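Local coordinates for formiminoglutamase (Trypanosoma cruzi, PDB 4MYK), which is a manganese-dependent arginase-family hydrolase that removes formamide from N-formimino-L-glutamate to give L-glutamate, at residues Phe136-His148 against Thr227-Ser239. The protein carries 1 engineered substitution. Numbering follows the deposited sequence.
Sequences FPGDVGVINVDSH and TGKNTFFSFDVDS. With MN (manganese (II) ion), chain C.
Val-145 and Phe-235 meet near the C-terminal ends of two parallel strands, 141-145 and 231-236, where packing is tight. With its CG1 anti to the backbone N (chi1 -177°), Val-145 lays this methyl over the face of the Phe-235 ring, 3.4 Å from CE1, a CH-pi contact. Its CG2 reaches Phe-233, whose ring edge receives Ile-143 CG2, 3.7 Å from CD1. Beta-branching suits a strand and lets Val-145 touch both rings. Helix 258-270 covers these rings and Val-145; helix 216-227 covers Ile-143. On the other face Val-142 lies beside Phe-232, and a water bridges Asn-144 OD1 and Ser-234 OG; Ser-234 OG also bonds to Asp-278, and Asn-144 ND2 to Glu-182. Ile-143 and Val-145 each donate to and accept from the other strand, as when Ile-143 N donates to Phe-232 O (3.1 Å, 176° at the hydrogen) and Ile-143 O accepts from Ser-234 N. Gly-141 leaves room where Thr-227 O comes within 3.5 Å of Gly-141 CA.

At the opposite end, more open to solvent, the Asn-230 amide stacks on the Phe-136 ring, planes 9° apart, while its ND2 donates to Asp-139 O from above the carbonyl plane (2.9 Å). Asp-139 forms a long salt bridge to Lys-229 through OD2, while OD1 pairs with Arg-179; a water donates to OD2 and accepts a weak bond from Asn-230 ND2.

Past the strand ends carboxylates lie close together, their repulsion presumably offset by the shared manganese. Asp-146 OD1 (2.2 Å from the manganese), His-148 ND1, Asp-236 OD2, both Asp-238 oxygens and a water bind it. Asx turns at Asp-146 and Asp-236 shape the ligand loops. Asp-146 and Asp-236 also bind a second manganese with Asn-122, giving the binuclear site at the C-terminal ends of the central parallel strands in the arginase/deacetylase alpha/beta fold.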
# COMPACT_ATOMS: atom_id res chain seq x y z
N PHE A 136 -15.63 35.78 7.95
CA PHE A 136 -15.22 35.98 9.34
C PHE A 136 -14.03 36.92 9.38
O PHE A 136 -12.89 36.49 9.51
CB PHE A 136 -14.87 34.66 10.01
CG PHE A 136 -15.78 33.54 9.63
CD1 PHE A 136 -17.03 33.41 10.22
CD2 PHE A 136 -15.40 32.62 8.66
CE1 PHE A 136 -17.87 32.38 9.86
CE2 PHE A 136 -16.24 31.59 8.29
CZ PHE A 136 -17.48 31.46 8.90
N PRO A 137 -14.31 38.23 9.24
CA PRO A 137 -13.30 39.29 9.24
C PRO A 137 -12.28 39.15 10.37
O PRO A 137 -12.62 39.33 11.54
CB PRO A 137 -14.14 40.54 9.45
CG PRO A 137 -15.44 40.22 8.79
CD PRO A 137 -15.67 38.76 9.04
N GLY A 138 -11.05 38.81 10.00
CA GLY A 138 -9.92 38.78 10.92
C GLY A 138 -9.87 37.61 11.89
O GLY A 138 -8.93 37.49 12.67
N ASP A 139 -10.87 36.73 11.83
CA ASP A 139 -10.97 35.62 12.78
C ASP A 139 -10.95 34.25 12.09
O ASP A 139 -11.67 33.33 12.50
CB ASP A 139 -12.25 35.76 13.62
CG ASP A 139 -12.13 35.06 14.97
OD1 ASP A 139 -11.02 34.65 15.36
OD2 ASP A 139 -13.17 34.95 15.65
N VAL A 140 -10.12 34.10 11.05
CA VAL A 140 -10.08 32.86 10.30
C VAL A 140 -8.81 32.06 10.59
O VAL A 140 -7.73 32.62 10.73
CB VAL A 140 -10.16 33.13 8.78
CG1 VAL A 140 -10.01 31.83 7.99
CG2 VAL A 140 -11.46 33.82 8.43
N GLY A 141 -8.98 30.75 10.70
CA GLY A 141 -7.86 29.82 10.75
C GLY A 141 -7.81 28.96 9.50
O GLY A 141 -8.83 28.71 8.86
N VAL A 142 -6.62 28.50 9.13
CA VAL A 142 -6.45 27.70 7.92
C VAL A 142 -5.46 26.55 8.12
O VAL A 142 -4.36 26.74 8.65
CB VAL A 142 -5.98 28.58 6.71
CG1 VAL A 142 -5.77 27.72 5.44
CG2 VAL A 142 -6.97 29.71 6.45
N ILE A 143 -5.86 25.35 7.71
CA ILE A 143 -4.94 24.22 7.67
C ILE A 143 -4.79 23.64 6.25
O ILE A 143 -5.79 23.31 5.59
CB ILE A 143 -5.28 23.11 8.70
CG1 ILE A 143 -4.34 21.91 8.55
CG2 ILE A 143 -6.75 22.69 8.61
CD1 ILE A 143 -4.52 20.86 9.64
N ASN A 144 -3.55 23.56 5.78
CA ASN A 144 -3.23 22.94 4.50
C ASN A 144 -2.64 21.54 4.73
O ASN A 144 -1.48 21.40 5.12
CB ASN A 144 -2.26 23.84 3.69
CG ASN A 144 -1.91 23.26 2.31
OD1 ASN A 144 -2.70 22.54 1.69
ND2 ASN A 144 -0.73 23.59 1.82
N VAL A 145 -3.48 20.52 4.50
CA VAL A 145 -3.05 19.13 4.45
C VAL A 145 -2.48 18.86 3.06
O VAL A 145 -3.22 18.84 2.07
CB VAL A 145 -4.21 18.14 4.72
CG1 VAL A 145 -3.70 16.68 4.72
CG2 VAL A 145 -4.91 18.48 6.04
N ASP A 146 -1.17 18.65 3.00
CA ASP A 146 -0.48 18.69 1.73
C ASP A 146 0.93 18.19 1.93
O ASP A 146 1.61 18.61 2.87
CB ASP A 146 -0.47 20.12 1.22
CG ASP A 146 -0.13 20.23 -0.23
OD1 ASP A 146 0.31 19.22 -0.82
OD2 ASP A 146 -0.30 21.33 -0.77
N SER A 147 1.38 17.28 1.06
CA SER A 147 2.75 16.78 1.11
C SER A 147 3.69 17.87 0.61
O SER A 147 4.90 17.80 0.80
CB SER A 147 2.92 15.50 0.28
OG SER A 147 2.66 15.72 -1.10
N HIS A 148 3.10 18.88 -0.02
CA HIS A 148 3.83 20.00 -0.58
C HIS A 148 3.65 21.24 0.28
O HIS A 148 2.61 21.45 0.92
CB HIS A 148 3.39 20.28 -2.03
CG HIS A 148 3.55 19.11 -2.95
ND1 HIS A 148 2.48 18.38 -3.41
CD2 HIS A 148 4.65 18.53 -3.48
CE1 HIS A 148 2.91 17.40 -4.19
NE2 HIS A 148 4.23 17.47 -4.25
N THR A 227 -5.27 26.59 14.62
CA THR A 227 -6.12 27.32 13.70
C THR A 227 -7.32 27.96 14.43
O THR A 227 -7.67 29.10 14.17
CB THR A 227 -6.62 26.41 12.57
OG1 THR A 227 -7.38 25.34 13.13
CG2 THR A 227 -5.45 25.84 11.79
N GLY A 228 -7.93 27.22 15.34
CA GLY A 228 -9.01 27.77 16.15
C GLY A 228 -10.31 28.04 15.43
O GLY A 228 -10.82 27.20 14.69
N LYS A 229 -10.88 29.23 15.65
CA LYS A 229 -12.21 29.53 15.15
C LYS A 229 -12.23 29.61 13.64
O LYS A 229 -11.24 30.01 13.01
CB LYS A 229 -12.72 30.84 15.73
CG LYS A 229 -12.70 30.90 17.23
CD LYS A 229 -13.99 31.50 17.75
CE LYS A 229 -14.46 32.66 16.89
NZ LYS A 229 -15.76 33.25 17.36
N ASN A 230 -13.36 29.24 13.05
CA ASN A 230 -13.59 29.48 11.63
C ASN A 230 -12.48 28.89 10.79
O ASN A 230 -11.89 29.57 9.94
CB ASN A 230 -13.71 30.99 11.38
CG ASN A 230 -14.80 31.62 12.21
OD1 ASN A 230 -15.89 31.07 12.36
ND2 ASN A 230 -14.51 32.79 12.77
N THR A 231 -12.21 27.62 11.03
CA THR A 231 -11.15 26.91 10.35
C THR A 231 -11.56 26.39 8.96
O THR A 231 -12.60 25.76 8.79
CB THR A 231 -10.62 25.77 11.21
OG1 THR A 231 -10.01 26.31 12.38
CG2 THR A 231 -9.59 24.97 10.46
N PHE A 232 -10.72 26.70 7.98
CA PHE A 232 -10.82 26.21 6.61
C PHE A 232 -10.01 24.92 6.54
O PHE A 232 -8.78 24.95 6.69
CB PHE A 232 -10.26 27.28 5.65
CG PHE A 232 -10.09 26.82 4.24
CD1 PHE A 232 -10.79 25.73 3.74
CD2 PHE A 232 -9.24 27.50 3.38
CE1 PHE A 232 -10.63 25.32 2.42
CE2 PHE A 232 -9.08 27.09 2.06
CZ PHE A 232 -9.78 25.99 1.59
N PHE A 233 -10.69 23.79 6.33
CA PHE A 233 -10.05 22.48 6.28
C PHE A 233 -9.75 22.14 4.82
O PHE A 233 -10.63 21.70 4.09
CB PHE A 233 -10.93 21.42 6.94
CG PHE A 233 -10.26 20.07 7.11
CD1 PHE A 233 -9.03 19.96 7.76
CD2 PHE A 233 -10.87 18.91 6.64
CE1 PHE A 233 -8.42 18.71 7.91
CE2 PHE A 233 -10.26 17.67 6.80
CZ PHE A 233 -9.04 17.58 7.43
N SER A 234 -8.50 22.37 4.42
CA SER A 234 -8.07 22.23 3.03
C SER A 234 -7.26 20.94 2.86
O SER A 234 -6.16 20.81 3.40
CB SER A 234 -7.22 23.43 2.61
OG SER A 234 -6.96 23.43 1.21
N PHE A 235 -7.81 20.00 2.12
CA PHE A 235 -7.21 18.67 2.03
C PHE A 235 -6.69 18.32 0.64
O PHE A 235 -7.45 17.80 -0.18
CB PHE A 235 -8.22 17.60 2.45
CG PHE A 235 -7.58 16.38 3.06
CD1 PHE A 235 -6.49 15.78 2.46
CD2 PHE A 235 -8.07 15.84 4.25
CE1 PHE A 235 -5.91 14.67 3.02
CE2 PHE A 235 -7.49 14.72 4.81
CZ PHE A 235 -6.41 14.13 4.20
N ASP A 236 -5.41 18.58 0.39
CA ASP A 236 -4.78 18.13 -0.85
C ASP A 236 -4.61 16.62 -0.76
O ASP A 236 -3.94 16.14 0.14
CB ASP A 236 -3.43 18.80 -1.04
CG ASP A 236 -2.75 18.41 -2.36
OD1 ASP A 236 -3.03 17.32 -2.91
OD2 ASP A 236 -1.92 19.19 -2.84
N VAL A 237 -5.23 15.88 -1.67
CA VAL A 237 -5.21 14.43 -1.56
C VAL A 237 -3.87 13.77 -1.97
O VAL A 237 -3.66 12.57 -1.75
CB VAL A 237 -6.43 13.76 -2.26
CG1 VAL A 237 -7.71 14.19 -1.58
CG2 VAL A 237 -6.47 14.11 -3.74
N ASP A 238 -2.96 14.57 -2.54
CA ASP A 238 -1.62 14.06 -2.84
C ASP A 238 -0.74 14.04 -1.58
O ASP A 238 0.47 13.80 -1.65
CB ASP A 238 -0.96 14.82 -4.01
CG ASP A 238 -0.44 16.19 -3.63
OD1 ASP A 238 -0.24 16.47 -2.42
OD2 ASP A 238 -0.21 17.01 -4.55
N SER A 239 -1.38 14.28 -0.44
CA SER A 239 -0.76 14.11 0.87
C SER A 239 -0.88 12.66 1.36
O SER A 239 -0.32 12.28 2.39
CB SER A 239 -1.41 15.04 1.88
OG SER A 239 -2.76 14.69 2.06
MN MN C . 0.27 18.66 -2.92
O HOH W 1 -15.86 35.29 14.48
O HOH W 2 -4.77 21.80 -0.06
O HOH W 3 0.54 20.65 -4.23